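Local structure of Ras GTPase-activating-like protein IQGAP2 (4EZA) at residues Y24-L29 with K47-D52; V59-V64 with Q77-D82; V64-L69 with K95-V100. The protein probably binds phosphoinositides through this atypical domain with a pseudo-C2 fold, one part of a Ras GTPase-activating-like signalling protein of the IQGAP family. All blocks are in the same frame, centred on the assembly; numbering follows the deposited sequence.

In the fold
Contacts 1 and 2 join strands side by side within the four-stranded antiparallel sheet, whereas contact 3 joins that sheet to the three-stranded one. Contact 1 ties the outermost strand 22-25 to strand 49-55, and contact 2 ties strand 61-68 to the other outermost strand, 71-79; both are partly buried, and in both the outermost strand runs straight into a helix. Their centres lie about 19 Å apart, and each is held by three backbone hydrogen bonds. Contact 3 is the buried one, and no hydrogen bond crosses it: apolar side chains meet, and a ring edge meets a backbone oxygen. It shares Val64 with contact 2, and its strand 61-68 pairs with strand 49-55 of contact 1.

Contact 1 (Y24-L29 with K47-D52); sequences YTAAKL and KNVTFD
Tyr24 and Phe51 form a hydrogen-bonded pair of an antiparallel sheet, just where the outermost strand 22-25 of this pseudo-C2 domain is about to run into helix 26-32. Tyr24 N donates to Phe51 O at 2.9 Å, and Phe51 N donates in turn to Tyr24 O at 2.8 Å. A third bond, 2.8 Å from Ala26 N to Val49 O, carries the pairing into the first residue of the helix; its donor is tilted 35° from the carbonyl plane, in keeping with a chain already bending out of the sheet. The tightly packed side is the one Phe51 occupies. Leu29, almost a turn into the helix, lowers its CD1 branch to 3.7 Å from Phe51 CD2, while Ala26 CB rests 3.9 Å from CE2 of that ring. The same small methyl also meets Val49, CB to CB at 3.9 Å, so alanine suits a place hemmed in by two larger neighbours. Leu35 of strand 35-38 also touches Ala26, Leu29 and Phe51, and all three are buried. The opposite face of the sheet is looser. There Thr25 and Thr50, a non-hydrogen-bonded pair, meet with Thr25 CG2 4.0 Å from Thr50 OG1. Lys47, in the 3-10 segment before the strand, starts away from the contact and is exposed, as suits a charged residue. Threonine fits position 25 because it serves both strand and helix: OG1, set between the backbone N and the carbonyl carbon (chi1 67°), N-caps the helix by accepting from Lys28 N at 3.0 Å, with 163° at the hydrogen.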
loop_
_atom_site.group_PDB
_atom_site.type_symbol
_atom_site.label_atom_id
_atom_site.label_comp_id
_atom_site.label_asym_id
_atom_site.label_seq_id
_atom_site.Cartn_x
_atom_site.Cartn_y
_atom_site.Cartn_z
ATOM N N TYR A 24 5.709 -5.040 -4.963
ATOM C CA TYR A 24 5.962 -5.693 -3.673
ATOM C C TYR A 24 4.905 -6.745 -3.431
ATOM O O TYR A 24 3.739 -6.510 -3.696
ATOM C CB TYR A 24 5.911 -4.684 -2.517
ATOM C CG TYR A 24 6.880 -3.537 -2.648
ATOM C CD1 TYR A 24 8.185 -3.658 -2.162
ATOM C CD2 TYR A 24 6.505 -2.354 -3.270
ATOM C CE1 TYR A 24 9.088 -2.618 -2.279
ATOM C CE2 TYR A 24 7.422 -1.292 -3.406
ATOM C CZ TYR A 24 8.696 -1.443 -2.901
ATOM O OH TYR A 24 9.615 -0.423 -3.013
ATOM N N THR A 25 5.293 -7.897 -2.911
ATOM C CA THR A 25 4.277 -8.844 -2.440
ATOM C C THR A 25 3.751 -8.390 -1.089
ATOM O O THR A 25 4.440 -7.650 -0.332
ATOM C CB THR A 25 4.791 -10.287 -2.271
ATOM O OG1 THR A 25 5.748 -10.323 -1.206
ATOM C CG2 THR A 25 5.411 -10.810 -3.571
ATOM N N ALA A 26 2.541 -8.843 -0.759
ATOM C CA ALA A 26 1.986 -8.559 0.561
ATOM C C ALA A 26 2.851 -9.185 1.643
ATOM O O ALA A 26 3.013 -8.608 2.728
ATOM C CB ALA A 26 0.573 -9.051 0.643
ATOM N N ALA A 27 3.417 -10.357 1.356
ATOM C CA ALA A 27 4.304 -10.994 2.325
ATOM C C ALA A 27 5.503 -10.101 2.680
ATOM O O ALA A 27 5.840 -9.928 3.860
ATOM C CB ALA A 27 4.757 -12.352 1.814
ATOM N N LYS A 28 6.141 -9.508 1.671
ATOM C CA LYS A 28 7.265 -8.606 1.895
ATOM C C LYS A 28 6.837 -7.348 2.667
ATOM O O LYS A 28 7.520 -6.946 3.637
ATOM C CB LYS A 28 7.930 -8.254 0.552
ATOM C CG LYS A 28 8.988 -7.190 0.608
ATOM C CD LYS A 28 10.189 -7.610 1.441
ATOM C CE LYS A 28 11.058 -8.609 0.733
ATOM N NZ LYS A 28 12.335 -8.752 1.475
ATOM N N LEU A 29 5.702 -6.766 2.284
ATOM C CA LEU A 29 5.231 -5.586 3.000
ATOM C C LEU A 29 4.891 -5.897 4.469
ATOM O O LEU A 29 5.073 -5.057 5.343
ATOM C CB LEU A 29 4.029 -4.951 2.282
ATOM C CG LEU A 29 4.356 -4.368 0.906
ATOM C CD1 LEU A 29 3.145 -3.582 0.494
ATOM C CD2 LEU A 29 5.594 -3.483 0.926
ATOM N N LYS A 47 1.840 -14.143 -0.188
ATOM C CA LYS A 47 2.697 -14.175 -1.390
ATOM C C LYS A 47 1.898 -14.022 -2.687
ATOM O O LYS A 47 2.450 -13.613 -3.717
ATOM C CB LYS A 47 3.507 -15.480 -1.435
ATOM C CG LYS A 47 2.643 -16.725 -1.557
ATOM C CD LYS A 47 3.445 -18.003 -1.575
ATOM C CE LYS A 47 2.494 -19.206 -1.578
ATOM N NZ LYS A 47 3.204 -20.509 -1.374
ATOM N N ASN A 48 0.598 -14.327 -2.629
ATOM C CA ASN A 48 -0.273 -14.304 -3.812
ATOM C C ASN A 48 -0.910 -12.954 -4.111
ATOM O O ASN A 48 -1.594 -12.773 -5.135
ATOM C CB ASN A 48 -1.340 -15.382 -3.670
ATOM C CG ASN A 48 -0.753 -16.773 -3.775
ATOM O OD1 ASN A 48 0.269 -16.964 -4.437
ATOM N ND2 ASN A 48 -1.394 -17.751 -3.142
ATOM N N VAL A 49 -0.706 -12.007 -3.205
ATOM C CA VAL A 49 -1.113 -10.622 -3.411
ATOM C C VAL A 49 0.112 -9.782 -3.690
ATOM O O VAL A 49 1.129 -9.890 -2.984
ATOM C CB VAL A 49 -1.875 -10.067 -2.177
ATOM C CG1 VAL A 49 -2.061 -8.572 -2.280
ATOM C CG2 VAL A 49 -3.216 -10.786 -2.036
ATOM N N THR A 50 0.015 -8.934 -4.711
ATOM C CA THR A 50 1.105 -8.012 -5.040
ATOM C C THR A 50 0.532 -6.612 -5.137
ATOM O O THR A 50 -0.649 -6.422 -5.444
ATOM C CB THR A 50 1.829 -8.423 -6.349
ATOM O OG1 THR A 50 2.553 -9.634 -6.124
ATOM C CG2 THR A 50 2.814 -7.362 -6.821
ATOM N N PHE A 51 1.367 -5.632 -4.822
ATOM C CA PHE A 51 1.017 -4.227 -4.985
ATOM C C PHE A 51 1.996 -3.584 -5.938
ATOM O O PHE A 51 3.197 -3.721 -5.748
ATOM C CB PHE A 51 1.041 -3.506 -3.645
ATOM C CG PHE A 51 0.103 -4.088 -2.656
ATOM C CD1 PHE A 51 -1.253 -3.756 -2.689
ATOM C CD2 PHE A 51 0.556 -4.997 -1.696
ATOM C CE1 PHE A 51 -2.146 -4.340 -1.791
ATOM C CE2 PHE A 51 -0.323 -5.566 -0.803
ATOM C CZ PHE A 51 -1.667 -5.243 -0.841
ATOM N N ASP A 52 1.473 -2.956 -6.985
ATOM C CA ASP A 52 2.278 -2.222 -7.967
ATOM C C ASP A 52 2.167 -0.752 -7.619
ATOM O O ASP A 52 1.047 -0.247 -7.467
ATOM C CB ASP A 52 1.748 -2.399 -9.406
ATOM C CG ASP A 52 1.970 -3.800 -9.969
ATOM O OD1 ASP A 52 2.583 -4.660 -9.293
ATOM O OD2 ASP A 52 1.523 -4.039 -11.120
#

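Contact 2 (V59-V64 with Q77-D82); sequences VGIFDV and QLNIQD
The Phe62 ring turns an edge to Leu78, whose O lies near the ring plane, 4.0 Å from Phe62 CD2; Leu111 and Asn112 of helix 104-112 also touch this side chain. The other flat group, the Gln77 amide, brings NE2 to 3.9 Å from Ile61 CG2 on the reverse face of the sheet. The long glutamine suits an exposed place on the outermost strand, its CB and CG passing Phe62 O. Between these faces runs the antiparallel beta hairpin of strands 61-68 and 71-79: Phe62 N donates to Leu78 O and Leu78 N to Phe62 O, both at 2.8 Å in the carbonyl plane. Leu78 sends CD1 obliquely across to Val64 CG2, 4.0 Å away, on the buried face. At the open end of the hairpin, Ile80 N reaches Gly60 O at 2.9 Å, nearly straight (174°). Ile80 CG1 lies anti to the backbone N (chi1 -168°), which leaves CG2 between the backbone N and the carbonyl carbon, 3.5 Å from Gly60 O. Glycine suits position 60, since a CB there would jam against Val59 O and press on Ile80 CG2. Asn79 N-caps helix 80-88, its OD1 accepting from Gln81 N at 2.8 Å.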
loop_
_atom_site.group_PDB
_atom_site.type_symbol
_atom_site.label_atom_id
_atom_site.label_comp_id
_atom_site.label_asym_id
_atom_site.label_seq_id
_atom_site.Cartn_x
_atom_site.Cartn_y
_atom_site.Cartn_z
ATOM N N VAL A 59 3.359 14.898 -9.734
ATOM C CA VAL A 59 4.376 14.545 -8.755
ATOM C C VAL A 59 3.813 14.814 -7.360
ATOM O O VAL A 59 3.504 15.965 -6.983
ATOM C CB VAL A 59 5.696 15.338 -8.935
ATOM C CG1 VAL A 59 6.762 14.817 -7.955
ATOM C CG2 VAL A 59 6.199 15.244 -10.376
ATOM N N GLY A 60 3.690 13.736 -6.608
ATOM C CA GLY A 60 3.120 13.758 -5.268
ATOM C C GLY A 60 1.865 12.908 -5.210
ATOM O O GLY A 60 1.321 12.692 -4.131
ATOM N N ILE A 61 1.393 12.435 -6.359
ATOM C CA ILE A 61 0.264 11.495 -6.383
ATOM C C ILE A 61 0.737 10.134 -6.886
ATOM O O ILE A 61 1.376 10.042 -7.938
ATOM C CB ILE A 61 -0.945 12.022 -7.200
ATOM C CG1 ILE A 61 -1.496 13.295 -6.527
ATOM C CG2 ILE A 61 -2.050 10.933 -7.315
ATOM C CD1 ILE A 61 -2.591 13.968 -7.284
ATOM N N PHE A 62 0.432 9.087 -6.122
ATOM C CA PHE A 62 0.864 7.731 -6.463
ATOM C C PHE A 62 -0.319 6.859 -6.786
ATOM O O PHE A 62 -1.371 6.984 -6.178
ATOM C CB PHE A 62 1.666 7.117 -5.316
ATOM C CG PHE A 62 2.950 7.838 -5.036
ATOM C CD1 PHE A 62 4.121 7.461 -5.680
ATOM C CD2 PHE A 62 2.975 8.882 -4.127
ATOM C CE1 PHE A 62 5.316 8.132 -5.417
ATOM C CE2 PHE A 62 4.153 9.564 -3.858
ATOM C CZ PHE A 62 5.325 9.192 -4.509
ATOM N N ASP A 63 -0.119 5.958 -7.733
ATOM C CA ASP A 63 -1.145 5.052 -8.199
ATOM C C ASP A 63 -0.744 3.693 -7.634
ATOM O O ASP A 63 0.325 3.190 -7.975
ATOM C CB ASP A 63 -1.087 5.068 -9.740
ATOM C CG ASP A 63 -2.229 4.357 -10.405
ATOM O OD1 ASP A 63 -2.995 3.619 -9.754
ATOM O OD2 ASP A 63 -2.332 4.529 -11.642
ATOM N N VAL A 64 -1.555 3.127 -6.744
ATOM C CA VAL A 64 -1.265 1.815 -6.168
ATOM C C VAL A 64 -2.296 0.808 -6.639
ATOM O O VAL A 64 -3.495 1.005 -6.448
ATOM C CB VAL A 64 -1.227 1.821 -4.611
ATOM C CG1 VAL A 64 -0.937 0.415 -4.064
ATOM C CG2 VAL A 64 -0.202 2.834 -4.106
ATOM N N GLN A 77 -5.522 6.013 -5.629
ATOM C CA GLN A 77 -4.554 7.092 -5.751
ATOM C C GLN A 77 -4.319 7.704 -4.391
ATOM O O GLN A 77 -5.267 8.010 -3.661
ATOM C CB GLN A 77 -5.005 8.118 -6.795
ATOM C CG GLN A 77 -4.933 7.535 -8.215
ATOM C CD GLN A 77 -4.956 8.566 -9.332
ATOM O OE1 GLN A 77 -4.638 8.243 -10.480
ATOM N NE2 GLN A 77 -5.331 9.796 -9.015
ATOM N N LEU A 78 -3.043 7.868 -4.063
ATOM C CA LEU A 78 -2.630 8.440 -2.787
ATOM C C LEU A 78 -1.851 9.721 -2.988
ATOM O O LEU A 78 -0.906 9.771 -3.782
ATOM C CB LEU A 78 -1.779 7.438 -1.988
ATOM C CG LEU A 78 -2.435 6.077 -1.737
ATOM C CD1 LEU A 78 -1.421 5.188 -1.067
ATOM C CD2 LEU A 78 -3.711 6.217 -0.852
ATOM N N ASN A 79 -2.230 10.729 -2.222
ATOM C CA ASN A 79 -1.655 12.051 -2.280
ATOM C C ASN A 79 -0.716 12.217 -1.094
ATOM O O ASN A 79 -1.117 12.082 0.056
ATOM C CB ASN A 79 -2.828 13.051 -2.217
ATOM C CG ASN A 79 -2.403 14.504 -2.261
ATOM O OD1 ASN A 79 -1.379 14.897 -1.709
ATOM N ND2 ASN A 79 -3.214 15.322 -2.912
ATOM N N ILE A 80 0.547 12.528 -1.371
ATOM C CA ILE A 80 1.544 12.698 -0.302
ATOM C C ILE A 80 1.158 13.732 0.759
ATOM O O ILE A 80 1.465 13.536 1.952
ATOM C CB ILE A 80 2.941 13.043 -0.913
ATOM C CG1 ILE A 80 4.082 12.936 0.126
ATOM C CG2 ILE A 80 2.940 14.447 -1.609
ATOM C CD1 ILE A 80 4.169 11.651 0.835
ATOM N N GLN A 81 0.486 14.808 0.348
ATOM C CA GLN A 81 0.073 15.851 1.306
ATOM C C GLN A 81 -0.966 15.276 2.259
ATOM O O GLN A 81 -0.957 15.589 3.455
ATOM C CB GLN A 81 -0.502 17.081 0.614
ATOM C CG GLN A 81 0.450 17.887 -0.235
ATOM C CD GLN A 81 -0.050 19.296 -0.408
ATOM O OE1 GLN A 81 -1.108 19.533 -1.011
ATOM N NE2 GLN A 81 0.699 20.259 0.140
ATOM N N ASP A 82 -1.853 14.427 1.740
ATOM C CA ASP A 82 -2.884 13.819 2.603
ATOM C C ASP A 82 -2.252 12.867 3.605
ATOM O O ASP A 82 -2.608 12.853 4.795
ATOM C CB ASP A 82 -3.920 13.054 1.784
ATOM C CG ASP A 82 -4.823 13.949 0.973
ATOM O OD1 ASP A 82 -4.985 15.142 1.311
ATOM O OD2 ASP A 82 -5.377 13.440 -0.019
#

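Contact 3 (V64-L69 with K95-V100); sequences VRSKFL and KMFDKV
Ser66 and Phe97 stand 8.2 Å apart from CA to CA, and Val64 and Met96 9.1 Å; no backbone hydrogen bond joins the two segments, and side chains of one reach across to the other. The Phe97 ring does most of this. Its CG lies anti to the carbonyl carbon (chi1 -63°), which points the ring at strand 61-68. Ser66 CB sits over one face, 3.8 Å from the centroid of the Phe97 ring and 20° off the ring normal, a CH-pi contact in which the methylene is offset toward the rim. At the edge, Phe97 CZ comes within 3.4 Å of Val64 O, which lies in the ring plane, so that a slightly positive C-H edge probably faces a carbonyl oxygen. The small serine suits its place by letting the ring come so close to the backbone. The contact packs strand 61-68 of the four-stranded antiparallel sheet against the bulged strand 93-97 of the three-stranded one, in the interior of the pseudo-C2 domain. Met96 and Phe97 both lie opposite Val100, a classic beta bulge, and a type I beta turn from Phe97 to Val100 is closed by Val100 N to Phe97 O at 3.0 Å. The bulge helps to send two consecutive side chains inward, with flexible Met96 stretching its chain until SD lies 4.3 Å from Val64 CG1. Val64 CG1 also lies 4.0 Å from Phe97 CZ. Phe51 touches both Ser66 and Phe97, and Val76 touches both Val64 and Phe97. Swapping Phe97 for an alanine would probably open a gap between the sheets and deprive Ser66 CB of the ring face it rests on. Arg65 starts out on the other face of the strand, where its guanidinium forms salt bridges with Asp63 and Glu72.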
loop_
_atom_site.group_PDB
_atom_site.type_symbol
_atom_site.label_atom_id
_atom_site.label_comp_id
_atom_site.label_asym_id
_atom_site.label_seq_id
_atom_site.Cartn_x
_atom_site.Cartn_y
_atom_site.Cartn_z
ATOM N N VAL A 64 -1.555 3.127 -6.744
ATOM C CA VAL A 64 -1.265 1.815 -6.168
ATOM C C VAL A 64 -2.296 0.808 -6.639
ATOM O O VAL A 64 -3.495 1.005 -6.448
ATOM C CB VAL A 64 -1.227 1.821 -4.611
ATOM C CG1 VAL A 64 -0.937 0.415 -4.064
ATOM C CG2 VAL A 64 -0.202 2.834 -4.106
ATOM N N ARG A 65 -1.823 -0.276 -7.254
ATOM C CA ARG A 65 -2.714 -1.351 -7.733
ATOM C C ARG A 65 -2.568 -2.593 -6.869
ATOM O O ARG A 65 -1.446 -2.991 -6.525
ATOM C CB ARG A 65 -2.367 -1.720 -9.169
ATOM C CG ARG A 65 -2.214 -0.550 -10.122
ATOM C CD ARG A 65 -3.549 -0.027 -10.577
ATOM N NE ARG A 65 -3.404 1.159 -11.416
ATOM C CZ ARG A 65 -3.389 1.146 -12.746
ATOM N NH1 ARG A 65 -3.516 0.005 -13.410
ATOM N NH2 ARG A 65 -3.250 2.282 -13.416
ATOM N N SER A 66 -3.701 -3.185 -6.498
ATOM C CA SER A 66 -3.740 -4.422 -5.722
ATOM C C SER A 66 -4.060 -5.558 -6.668
ATOM O O SER A 66 -5.091 -5.525 -7.358
ATOM C CB SER A 66 -4.810 -4.309 -4.623
ATOM O OG SER A 66 -4.945 -5.510 -3.875
ATOM N N LYS A 67 -3.173 -6.549 -6.708
ATOM C CA LYS A 67 -3.365 -7.746 -7.545
ATOM C C LYS A 67 -3.469 -9.023 -6.737
ATOM O O LYS A 67 -2.888 -9.154 -5.669
ATOM C CB LYS A 67 -2.242 -7.891 -8.560
ATOM C CG LYS A 67 -2.067 -6.681 -9.455
ATOM C CD LYS A 67 -1.075 -7.043 -10.542
ATOM C CE LYS A 67 -1.141 -6.096 -11.707
ATOM N NZ LYS A 67 0.030 -6.314 -12.603
ATOM N N PHE A 68 -4.232 -9.969 -7.258
ATOM C CA PHE A 68 -4.323 -11.288 -6.670
ATOM C C PHE A 68 -4.088 -12.261 -7.803
ATOM O O PHE A 68 -4.808 -12.254 -8.804
ATOM C CB PHE A 68 -5.696 -11.522 -6.019
ATOM C CG PHE A 68 -5.872 -12.904 -5.484
ATOM C CD1 PHE A 68 -5.180 -13.308 -4.346
ATOM C CD2 PHE A 68 -6.700 -13.822 -6.129
ATOM C CE1 PHE A 68 -5.330 -14.609 -3.831
ATOM C CE2 PHE A 68 -6.846 -15.127 -5.622
ATOM C CZ PHE A 68 -6.159 -15.512 -4.481
ATOM N N LEU A 69 -3.080 -13.102 -7.624
ATOM C CA LEU A 69 -2.689 -14.067 -8.645
ATOM C C LEU A 69 -2.553 -13.379 -10.002
ATOM O O LEU A 69 -3.002 -13.911 -11.028
ATOM C CB LEU A 69 -3.685 -15.247 -8.703
ATOM C CG LEU A 69 -3.777 -16.097 -7.425
ATOM C CD1 LEU A 69 -4.833 -17.205 -7.553
ATOM C CD2 LEU A 69 -2.431 -16.691 -7.022
ATOM N N LYS A 95 -6.826 1.969 6.074
ATOM C CA LYS A 95 -7.282 0.928 5.151
ATOM C C LYS A 95 -7.083 1.435 3.729
ATOM O O LYS A 95 -7.953 2.124 3.189
ATOM C CB LYS A 95 -8.755 0.587 5.407
ATOM C CG LYS A 95 -9.015 -0.088 6.745
ATOM C CD LYS A 95 -8.361 -1.461 6.859
ATOM C CE LYS A 95 -9.171 -2.572 6.211
ATOM N NZ LYS A 95 -10.282 -3.130 7.046
ATOM N N MET A 96 -5.908 1.143 3.161
ATOM C CA MET A 96 -5.508 1.608 1.835
ATOM C C MET A 96 -6.425 1.015 0.763
ATOM O O MET A 96 -6.747 1.684 -0.240
ATOM C CB MET A 96 -4.042 1.229 1.587
ATOM C CG MET A 96 -3.481 1.522 0.199
ATOM S SD MET A 96 -1.739 1.101 0.086
ATOM C CE MET A 96 -1.792 -0.676 0.004
ATOM N N PHE A 97 -6.860 -0.216 1.002
ATOM C CA PHE A 97 -7.959 -0.832 0.273
ATOM C C PHE A 97 -8.947 -1.346 1.301
ATOM O O PHE A 97 -8.637 -1.385 2.487
ATOM C CB PHE A 97 -7.473 -1.968 -0.626
ATOM C CG PHE A 97 -6.534 -1.516 -1.708
ATOM C CD1 PHE A 97 -7.024 -0.845 -2.832
ATOM C CD2 PHE A 97 -5.171 -1.741 -1.613
ATOM C CE1 PHE A 97 -6.160 -0.436 -3.844
ATOM C CE2 PHE A 97 -4.293 -1.306 -2.627
ATOM C CZ PHE A 97 -4.804 -0.662 -3.742
ATOM N N ASP A 98 -10.156 -1.705 0.856
ATOM C CA ASP A 98 -11.219 -2.116 1.769
ATOM C C ASP A 98 -10.752 -3.152 2.794
ATOM O O ASP A 98 -11.126 -3.078 3.954
ATOM C CB ASP A 98 -12.437 -2.643 0.993
ATOM C CG ASP A 98 -13.478 -1.556 0.712
ATOM O OD1 ASP A 98 -13.367 -0.433 1.263
ATOM O OD2 ASP A 98 -14.431 -1.840 -0.055
ATOM N N LYS A 99 -9.915 -4.087 2.354
ATOM C CA LYS A 99 -9.464 -5.194 3.192
ATOM C C LYS A 99 -7.988 -5.084 3.591
ATOM O O LYS A 99 -7.477 -5.970 4.264
ATOM C CB LYS A 99 -9.685 -6.526 2.466
ATOM C CG LYS A 99 -11.162 -6.885 2.143
ATOM C CD LYS A 99 -11.369 -8.374 1.766
ATOM C CE LYS A 99 -10.960 -8.719 0.307
ATOM N NZ LYS A 99 -11.558 -10.011 -0.242
ATOM N N VAL A 100 -7.311 -4.014 3.191
ATOM C CA VAL A 100 -5.860 -3.956 3.360
ATOM C C VAL A 100 -5.464 -2.841 4.302
ATOM O O VAL A 100 -5.605 -1.664 3.965
ATOM C CB VAL A 100 -5.148 -3.762 2.006
ATOM C CG1 VAL A 100 -3.655 -3.696 2.203
ATOM C CG2 VAL A 100 -5.491 -4.923 1.035
#